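Local coordinates for glycosyl hydrolases family 31 family protein (Aspergillus niger, PDB 6DRU) that releases alpha-xylose from the non-reducing terminal glucose of xyloglucan oligosaccharides, acting as a family 31 glycoside hydrolase, at residues G530-P535 and W575-S580; M619-T624 and K675-W680. All blocks are in the same frame, centred on the assembly; numbering follows the deposited sequence.

Interaction 1: G530-P535 and W575-S580; sequences GNIDTP and WSYGAS
Ile-532 and Tyr-577 make the one side-chain contact of weight between 530-535 and 575-580. The gamma methyl CG2 of Ile-532 approaches the tyrosine ring obliquely at its CE2 side, 3.5 Å from CE2 of Tyr-577, and the two side chains cross at about a right angle. The other branch of the isoleucine lies over at Ser-576: CG1 sits between the backbone N and the carbonyl carbon (chi1 61°), and beyond it CD1 of Ile-532 lies 3.7 Å from the carbonyl O of Ser-576. The isoleucine thus splits its two branches between a ring and a peptide carbonyl. That same carbonyl is reached by a water, 2.7 Å from Ser-576 O and 3.0 Å from Asp-533 OD1, which bridges the two loops. Both loops belong to the TIM-barrel domain of the family 31 enzymes, each leading into a helix, 535-548 and 582-594. A type I beta turn from Asn-531 to Thr-534 presents the isoleucine. Asn-531 O takes two bonds from Thr-534, one from its backbone N and one from OG1 at 3.0 Å. An Asx turn adds a third brace, with Asp-533 N donating to Asn-531 OD1 at 3.1 Å, the N-H...O angle being 155°. Thr-534 is also the N-cap of helix 535-548, its OG1 forming a weak bond to the backbone N of Tyr-537, and a bound glucose unit touches this threonine. Farther out, Asp-533 OD2 accepts from the backbone N atoms of Tyr-563 and Phe-564. The tyrosine ring stacks with Tyr-541 of helix 535-548, while its hydroxyl is hydrogen-bonded to Arg-560 NE.

Interaction 2: M619-T624 and K675-W680; sequences MDFEKT and KPWTYW
Trp-677 reaches Phe-621 from the antiparallel sheet of the C-terminal domain of this family 31 enzyme, meeting a short, weakly bonded helical turn. Strand 677-679 begins at the tryptophan and lies between strands 703-705 and 685-686, with Trp-677 bonded through its backbone to Tyr-686 and Thr-678 to His-705. The indole leaves the strand with CG anti to the carbonyl carbon and beside the backbone N (chi1 -63°), and this carries the six-membered ring across to the helix. The phenylalanine comes from the opposite direction, so the two CA atoms nearest across the contact, those of Phe-621 and Pro-676, remain 13.5 Å apart. The aromatic pair is oblique, with planes at 65° and 5.8 Å between the centres of the Phe-621 ring and the six-membered ring of Trp-677. Close by on the same side of the indole, NE1 is hydrogen-bonded to the carbonyl O of Pro-667, a residue on which Phe-621 also packs; Met-644 of strand 643-645 touches both rings. Next along, Tyr-679 OH is hydrogen-bonded to Pro-695 O. On the helical side, CB of Asp-620 covers the centre of one face of the Phe-621 ring, 3.8 Å above its plane. CZ of Phe-621 sits at the indole's edge, in its plane, 3.7 Å from both CZ2 and CH2 of Trp-677.

Overall arrangement
Followed from the N terminus, the chain first passes the beta sheets of its N-terminal part and most of the TIM barrel before interaction 1 closes a loop of 39 intervening residues, which holds nearly all of helix 535-548 and strand 554-555. Helices 582-594 and 596-609 then lead on into the C-terminal domain, where interaction 2 closes a second loop, of 50 residues. The two loops lie in series, neither nested nor crossed. Their centres are 36 Å apart and their nearest atoms about 17 Å, so they do not touch: interaction 1 joins the loop before helix 535-548 to the loop before helix 582-594, interaction 2 the end of helix 618-621 to strand 677-679 of the C-terminal sheet.

Interaction 1: G530-P535 and W575-S580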
ATOM      1  N   GLY A 530     -15.311  40.777 -19.161  1.00 61.62           N
ATOM      2  CA  GLY A 530     -16.029  41.029 -17.933  1.00 55.74           C
ATOM      3  C   GLY A 530     -16.262  42.482 -17.589  1.00 63.62           C
ATOM      4  O   GLY A 530     -16.857  42.761 -16.540  1.00 62.99           O
ATOM      5  N   ASN A 531     -15.819  43.418 -18.425  1.00 70.49           N
ATOM      6  CA  ASN A 531     -15.965  44.842 -18.140  1.00 70.26           C
ATOM      7  C   ASN A 531     -17.337  45.305 -18.617  1.00 64.66           C
ATOM      8  O   ASN A 531     -17.570  45.444 -19.822  1.00 65.61           O
ATOM      9  CB  ASN A 531     -14.845  45.643 -18.798  1.00 60.11           C
ATOM     10  CG  ASN A 531     -14.677  47.017 -18.181  1.00 66.75           C
ATOM     11  OD1 ASN A 531     -15.656  47.683 -17.842  1.00 60.58           O
ATOM     12  ND2 ASN A 531     -13.431  47.443 -18.021  1.00 67.19           N
ATOM     13  N   ILE A 532     -18.242  45.559 -17.668  1.00 62.56           N
ATOM     14  CA  ILE A 532     -19.610  45.939 -18.002  1.00 66.20           C
ATOM     15  C   ILE A 532     -19.706  47.330 -18.607  1.00 65.40           C
ATOM     16  O   ILE A 532     -20.782  47.720 -19.073  1.00 61.61           O
ATOM     17  CB  ILE A 532     -20.515  45.854 -16.756  1.00 62.01           C
ATOM     18  CG1 ILE A 532     -20.020  46.808 -15.669  1.00 65.89           C
ATOM     19  CG2 ILE A 532     -20.553  44.431 -16.221  1.00 63.29           C
ATOM     20  CD1 ILE A 532     -21.022  47.034 -14.560  1.00 64.50           C
ATOM     21  N   ASP A 533     -18.612  48.091 -18.609  1.00 68.07           N
ATOM     22  CA  ASP A 533     -18.601  49.421 -19.194  1.00 61.86           C
ATOM     23  C   ASP A 533     -18.026  49.446 -20.602  1.00 63.66           C
ATOM     24  O   ASP A 533     -18.073  50.495 -21.254  1.00 81.13           O
ATOM     25  CB  ASP A 533     -17.811  50.389 -18.304  1.00 68.95           C
ATOM     26  CG  ASP A 533     -18.489  50.639 -16.969  1.00 85.17           C
ATOM     27  OD1 ASP A 533     -19.737  50.722 -16.939  1.00 88.10           O
ATOM     28  OD2 ASP A 533     -17.776  50.762 -15.952  1.00 86.23           O
ATOM     29  N   THR A 534     -17.488  48.329 -21.087  1.00 65.86           N
ATOM     30  CA  THR A 534     -16.996  48.339 -22.458  1.00 67.49           C
ATOM     31  C   THR A 534     -18.066  47.812 -23.409  1.00 68.61           C
ATOM     32  O   THR A 534     -18.825  46.905 -23.050  1.00 54.91           O
ATOM     33  CB  THR A 534     -15.738  47.488 -22.595  1.00 65.96           C
ATOM     34  OG1 THR A 534     -16.060  46.112 -22.353  1.00 63.43           O
ATOM     35  CG2 THR A 534     -14.674  47.945 -21.605  1.00 61.75           C
ATOM     36  N   PRO A 535     -18.148  48.372 -24.619  1.00 72.77           N
ATOM     37  CA  PRO A 535     -19.112  47.846 -25.599  1.00 63.30           C
ATOM     38  C   PRO A 535     -18.824  46.414 -26.004  1.00 62.65           C
ATOM     39  O   PRO A 535     -19.753  45.690 -26.386  1.00 69.82           O
ATOM     40  CB  PRO A 535     -18.964  48.808 -26.787  1.00 57.71           C
ATOM     41  CG  PRO A 535     -18.318  50.034 -26.221  1.00 70.06           C
ATOM     42  CD  PRO A 535     -17.425  49.548 -25.127  1.00 69.93           C
ATOM     43  N   TRP A 575     -29.929  46.973 -15.649  1.00 60.04           N
ATOM     44  CA  TRP A 575     -29.721  48.364 -16.024  1.00 55.44           C
ATOM     45  C   TRP A 575     -28.257  48.781 -15.952  1.00 57.41           C
ATOM     46  O   TRP A 575     -27.959  49.975 -16.046  1.00 67.75           O
ATOM     47  CB  TRP A 575     -30.561  49.277 -15.130  1.00 45.22           C
ATOM     48  CG  TRP A 575     -30.404  48.964 -13.683  1.00 57.55           C
ATOM     49  CD1 TRP A 575     -29.427  49.418 -12.847  1.00 62.43           C
ATOM     50  CD2 TRP A 575     -31.253  48.126 -12.891  1.00 66.39           C
ATOM     51  NE1 TRP A 575     -29.612  48.911 -11.584  1.00 62.76           N
ATOM     52  CE2 TRP A 575     -30.729  48.116 -11.584  1.00 63.76           C
ATOM     53  CE3 TRP A 575     -32.407  47.384 -13.161  1.00 60.69           C
ATOM     54  CZ2 TRP A 575     -31.317  47.392 -10.549  1.00 60.25           C
ATOM     55  CZ3 TRP A 575     -32.991  46.666 -12.132  1.00 64.83           C
ATOM     56  CH2 TRP A 575     -32.445  46.675 -10.841  1.00 62.80           C
ATOM     57  N   SER A 576     -27.341  47.831 -15.784  1.00 62.01           N
ATOM     58  CA  SER A 576     -25.933  48.133 -15.572  1.00 64.55           C
ATOM     59  C   SER A 576     -25.082  47.937 -16.820  1.00 60.79           C
ATOM     60  O   SER A 576     -23.851  47.980 -16.728  1.00 68.35           O
ATOM     61  CB  SER A 576     -25.384  47.279 -14.426  1.00 63.80           C
ATOM     62  OG  SER A 576     -26.160  47.441 -13.251  1.00 60.29           O
ATOM     63  N   TYR A 577     -25.700  47.729 -17.982  1.00 59.57           N
ATOM     64  CA  TYR A 577     -24.970  47.400 -19.201  1.00 67.29           C
ATOM     65  C   TYR A 577     -25.208  48.426 -20.303  1.00 71.55           C
ATOM     66  O   TYR A 577     -25.177  48.093 -21.488  1.00 69.11           O
ATOM     67  CB  TYR A 577     -25.341  45.998 -19.684  1.00 63.54           C
ATOM     68  CG  TYR A 577     -24.816  44.905 -18.786  1.00 66.35           C
ATOM     69  CD1 TYR A 577     -25.508  44.527 -17.642  1.00 68.01           C
ATOM     70  CD2 TYR A 577     -23.624  44.257 -19.076  1.00 64.08           C
ATOM     71  CE1 TYR A 577     -25.028  43.533 -16.815  1.00 71.05           C
ATOM     72  CE2 TYR A 577     -23.137  43.261 -18.256  1.00 67.92           C
ATOM     73  CZ  TYR A 577     -23.842  42.903 -17.127  1.00 71.09           C
ATOM     74  OH  TYR A 577     -23.360  41.911 -16.307  1.00 76.90           O
ATOM     75  N   GLY A 578     -25.435  49.673 -19.928  1.00 71.37           N
ATOM     76  CA  GLY A 578     -25.668  50.717 -20.904  1.00 68.51           C
ATOM     77  C   GLY A 578     -27.146  50.989 -21.106  1.00 75.49           C
ATOM     78  O   GLY A 578     -27.992  50.092 -21.029  1.00 76.54           O
ATOM     79  N   ALA A 579     -27.467  52.258 -21.371  1.00 82.52           N
ATOM     80  CA  ALA A 579     -28.863  52.647 -21.538  1.00 75.62           C
ATOM     81  C   ALA A 579     -29.498  51.966 -22.743  1.00 70.83           C
ATOM     82  O   ALA A 579     -30.690  51.637 -22.710  1.00 67.29           O
ATOM     83  CB  ALA A 579     -28.974  54.166 -21.666  1.00 88.49           C
ATOM     84  N   SER A 580     -28.725  51.745 -23.810  1.00 68.15           N
ATOM     85  CA  SER A 580     -29.278  51.117 -25.007  1.00 71.88           C
ATOM     86  C   SER A 580     -29.566  49.638 -24.794  1.00 79.84           C
ATOM     87  O   SER A 580     -30.438  49.074 -25.466  1.00 77.84           O
ATOM     88  CB  SER A 580     -28.323  51.300 -26.187  1.00 65.58           C
ATOM     89  OG  SER A 580     -27.052  50.737 -25.906  1.00 71.76           O
TER
HETATM   90  O   HOH W   1     -22.572  50.192 -17.669  1.00 61.25           O

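Interaction 2: M619-T624 and K675-W680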
ATOM      1  N   MET A 619     -32.030  13.198 -30.211  1.00 62.03           N
ATOM      2  CA  MET A 619     -33.159  12.609 -29.502  1.00 70.14           C
ATOM      3  C   MET A 619     -34.464  12.769 -30.270  1.00 62.54           C
ATOM      4  O   MET A 619     -35.391  11.974 -30.081  1.00 76.57           O
ATOM      5  CB  MET A 619     -33.288  13.227 -28.112  1.00 64.74           C
ATOM      6  CG  MET A 619     -32.235  12.743 -27.135  1.00 78.71           C
ATOM      7  SD  MET A 619     -32.764  12.926 -25.426  1.00 88.17           S
ATOM      8  CE  MET A 619     -33.074  14.673 -25.403  1.00 56.59           C
ATOM      9  N   ASP A 620     -34.562  13.786 -31.128  1.00 69.08           N
ATOM     10  CA  ASP A 620     -35.794  14.054 -31.854  1.00 65.86           C
ATOM     11  C   ASP A 620     -35.696  13.856 -33.360  1.00 64.56           C
ATOM     12  O   ASP A 620     -36.735  13.702 -34.009  1.00 72.45           O
ATOM     13  CB  ASP A 620     -36.270  15.490 -31.584  1.00 66.45           C
ATOM     14  CG  ASP A 620     -36.988  15.629 -30.254  1.00 73.39           C
ATOM     15  OD1 ASP A 620     -37.686  14.673 -29.850  1.00 75.13           O
ATOM     16  OD2 ASP A 620     -36.862  16.698 -29.619  1.00 78.44           O
ATOM     17  N   PHE A 621     -34.488  13.843 -33.934  1.00 58.27           N
ATOM     18  CA  PHE A 621     -34.359  13.812 -35.386  1.00 59.06           C
ATOM     19  C   PHE A 621     -33.320  12.809 -35.876  1.00 62.58           C
ATOM     20  O   PHE A 621     -32.873  12.911 -37.024  1.00 74.52           O
ATOM     21  CB  PHE A 621     -34.023  15.205 -35.932  1.00 63.24           C
ATOM     22  CG  PHE A 621     -34.899  16.304 -35.395  1.00 64.50           C
ATOM     23  CD1 PHE A 621     -36.222  16.411 -35.790  1.00 63.84           C
ATOM     24  CD2 PHE A 621     -34.393  17.243 -34.510  1.00 69.80           C
ATOM     25  CE1 PHE A 621     -37.030  17.423 -35.301  1.00 62.47           C
ATOM     26  CE2 PHE A 621     -35.198  18.260 -34.019  1.00 70.23           C
ATOM     27  CZ  PHE A 621     -36.517  18.349 -34.416  1.00 67.80           C
ATOM     28  N   GLU A 622     -32.909  11.846 -35.047  1.00 63.44           N
ATOM     29  CA  GLU A 622     -32.043  10.792 -35.571  1.00 68.49           C
ATOM     30  C   GLU A 622     -32.835   9.815 -36.428  1.00 78.94           C
ATOM     31  O   GLU A 622     -32.369   9.395 -37.492  1.00 74.35           O
ATOM     32  CB  GLU A 622     -31.338  10.041 -34.443  1.00 77.13           C
ATOM     33  CG  GLU A 622     -30.184   9.185 -34.955  1.00 78.96           C
ATOM     34  CD  GLU A 622     -29.730   8.135 -33.963  1.00 80.86           C
ATOM     35  OE1 GLU A 622     -30.471   7.149 -33.763  1.00 81.77           O
ATOM     36  OE2 GLU A 622     -28.629   8.288 -33.393  1.00 84.18           O
ATOM     37  N   LYS A 623     -34.033   9.436 -35.972  1.00 74.74           N
ATOM     38  CA  LYS A 623     -34.907   8.601 -36.788  1.00 69.32           C
ATOM     39  C   LYS A 623     -35.227   9.274 -38.116  1.00 72.10           C
ATOM     40  O   LYS A 623     -35.346   8.603 -39.148  1.00 74.38           O
ATOM     41  CB  LYS A 623     -36.202   8.302 -36.032  1.00 65.88           C
ATOM     42  CG  LYS A 623     -36.073   7.298 -34.902  1.00 76.09           C
ATOM     43  CD  LYS A 623     -37.288   7.372 -33.985  1.00 86.61           C
ATOM     44  CE  LYS A 623     -37.564   6.044 -33.297  1.00 87.36           C
ATOM     45  NZ  LYS A 623     -38.748   6.131 -32.396  1.00 83.75           N
ATOM     46  N   THR A 624     -35.373  10.599 -38.110  1.00 76.20           N
ATOM     47  CA  THR A 624     -35.796  11.326 -39.311  1.00 75.44           C
ATOM     48  C   THR A 624     -34.609  11.747 -40.173  1.00 80.05           C
ATOM     49  O   THR A 624     -34.378  11.183 -41.246  1.00 88.07           O
ATOM     50  CB  THR A 624     -36.624  12.549 -38.933  1.00 62.48           C
ATOM     51  OG1 THR A 624     -37.783  12.133 -38.205  1.00 67.16           O
ATOM     52  CG2 THR A 624     -37.067  13.229 -40.198  1.00 87.44           C
ATOM     53  N   LYS A 675     -43.409  23.241 -44.452  1.00 98.67           N
ATOM     54  CA  LYS A 675     -42.372  24.119 -43.915  1.00 88.15           C
ATOM     55  C   LYS A 675     -42.673  24.263 -42.429  1.00 86.65           C
ATOM     56  O   LYS A 675     -43.406  25.173 -42.016  1.00 81.16           O
ATOM     57  CB  LYS A 675     -42.361  25.462 -44.642  1.00 80.00           C
ATOM     58  CG  LYS A 675     -42.052  25.331 -46.131  1.00 81.76           C
ATOM     59  CD  LYS A 675     -42.386  26.597 -46.904  1.00 84.30           C
ATOM     60  CE  LYS A 675     -41.377  27.701 -46.658  1.00 85.96           C
ATOM     61  NZ  LYS A 675     -41.749  28.946 -47.389  1.00 93.44           N
ATOM     62  N   PRO A 676     -42.127  23.380 -41.589  1.00 78.87           N
ATOM     63  CA  PRO A 676     -42.583  23.315 -40.195  1.00 71.91           C
ATOM     64  C   PRO A 676     -41.888  24.300 -39.267  1.00 76.22           C
ATOM     65  O   PRO A 676     -42.405  24.601 -38.187  1.00 66.16           O
ATOM     66  CB  PRO A 676     -42.275  21.864 -39.794  1.00 79.72           C
ATOM     67  CG  PRO A 676     -41.492  21.252 -40.963  1.00 73.12           C
ATOM     68  CD  PRO A 676     -41.099  22.369 -41.872  1.00 74.06           C
ATOM     69  N   TRP A 677     -40.727  24.810 -39.669  1.00 74.84           N
ATOM     70  CA  TRP A 677     -39.927  25.676 -38.811  1.00 79.44           C
ATOM     71  C   TRP A 677     -40.319  27.131 -39.043  1.00 76.84           C
ATOM     72  O   TRP A 677     -40.203  27.639 -40.163  1.00 76.88           O
ATOM     73  CB  TRP A 677     -38.434  25.471 -39.070  1.00 73.78           C
ATOM     74  CG  TRP A 677     -37.955  24.087 -38.751  1.00 69.52           C
ATOM     75  CD1 TRP A 677     -37.580  23.124 -39.641  1.00 74.88           C
ATOM     76  CD2 TRP A 677     -37.797  23.512 -37.448  1.00 74.28           C
ATOM     77  NE1 TRP A 677     -37.199  21.986 -38.974  1.00 77.87           N
ATOM     78  CE2 TRP A 677     -37.323  22.197 -37.626  1.00 76.03           C
ATOM     79  CE3 TRP A 677     -38.010  23.982 -36.147  1.00 78.57           C
ATOM     80  CZ2 TRP A 677     -37.059  21.346 -36.552  1.00 69.85           C
ATOM     81  CZ3 TRP A 677     -37.745  23.137 -35.082  1.00 68.03           C
ATOM     82  CH2 TRP A 677     -37.277  21.832 -35.293  1.00 62.86           C
ATOM     83  N   THR A 678     -40.767  27.798 -37.984  1.00 74.20           N
ATOM     84  CA  THR A 678     -41.141  29.205 -38.025  1.00 71.43           C
ATOM     85  C   THR A 678     -40.138  30.002 -37.204  1.00 70.83           C
ATOM     86  O   THR A 678     -39.970  29.744 -36.008  1.00 68.76           O
ATOM     87  CB  THR A 678     -42.555  29.420 -37.489  1.00 65.56           C
ATOM     88  OG1 THR A 678     -43.483  28.637 -38.249  1.00 69.75           O
ATOM     89  CG2 THR A 678     -42.941  30.889 -37.573  1.00 59.78           C
ATOM     90  N   TYR A 679     -39.475  30.960 -37.845  1.00 70.73           N
ATOM     91  CA  TYR A 679     -38.540  31.818 -37.133  1.00 71.62           C
ATOM     92  C   TYR A 679     -39.297  32.734 -36.179  1.00 77.36           C
ATOM     93  O   TYR A 679     -40.348  33.282 -36.519  1.00 80.63           O
ATOM     94  CB  TYR A 679     -37.709  32.635 -38.120  1.00 67.40           C
ATOM     95  CG  TYR A 679     -36.488  33.273 -37.503  1.00 75.28           C
ATOM     96  CD1 TYR A 679     -35.517  32.499 -36.880  1.00 76.24           C
ATOM     97  CD2 TYR A 679     -36.291  34.646 -37.563  1.00 77.08           C
ATOM     98  CE1 TYR A 679     -34.396  33.075 -36.316  1.00 69.33           C
ATOM     99  CE2 TYR A 679     -35.170  35.231 -37.006  1.00 83.38           C
ATOM    100  CZ  TYR A 679     -34.225  34.441 -36.384  1.00 81.71           C
ATOM    101  OH  TYR A 679     -33.108  35.021 -35.829  1.00 75.22           O
ATOM    102  N   TRP A 680     -38.755  32.889 -34.968  1.00 74.75           N
ATOM    103  CA  TRP A 680     -39.485  33.580 -33.911  1.00 72.56           C
ATOM    104  C   TRP A 680     -39.661  35.062 -34.219  1.00 72.62           C
ATOM    105  O   TRP A 680     -40.720  35.635 -33.941  1.00 75.30           O
ATOM    106  CB  TRP A 680     -38.763  33.397 -32.577  1.00 61.10           C
ATOM    107  CG  TRP A 680     -39.517  33.939 -31.402  1.00 61.79           C
ATOM    108  CD1 TRP A 680     -39.456  35.207 -30.898  1.00 61.84           C
ATOM    109  CD2 TRP A 680     -40.446  33.224 -30.578  1.00 65.38           C
ATOM    110  NE1 TRP A 680     -40.292  35.325 -29.811  1.00 59.43           N
ATOM    111  CE2 TRP A 680     -40.910  34.122 -29.595  1.00 67.91           C
ATOM    112  CE3 TRP A 680     -40.931  31.912 -30.576  1.00 65.12           C
ATOM    113  CZ2 TRP A 680     -41.834  33.749 -28.620  1.00 68.16           C
ATOM    114  CZ3 TRP A 680     -41.850  31.543 -29.608  1.00 71.96           C
ATOM    115  CH2 TRP A 680     -42.291  32.458 -28.644  1.00 69.22           C
TER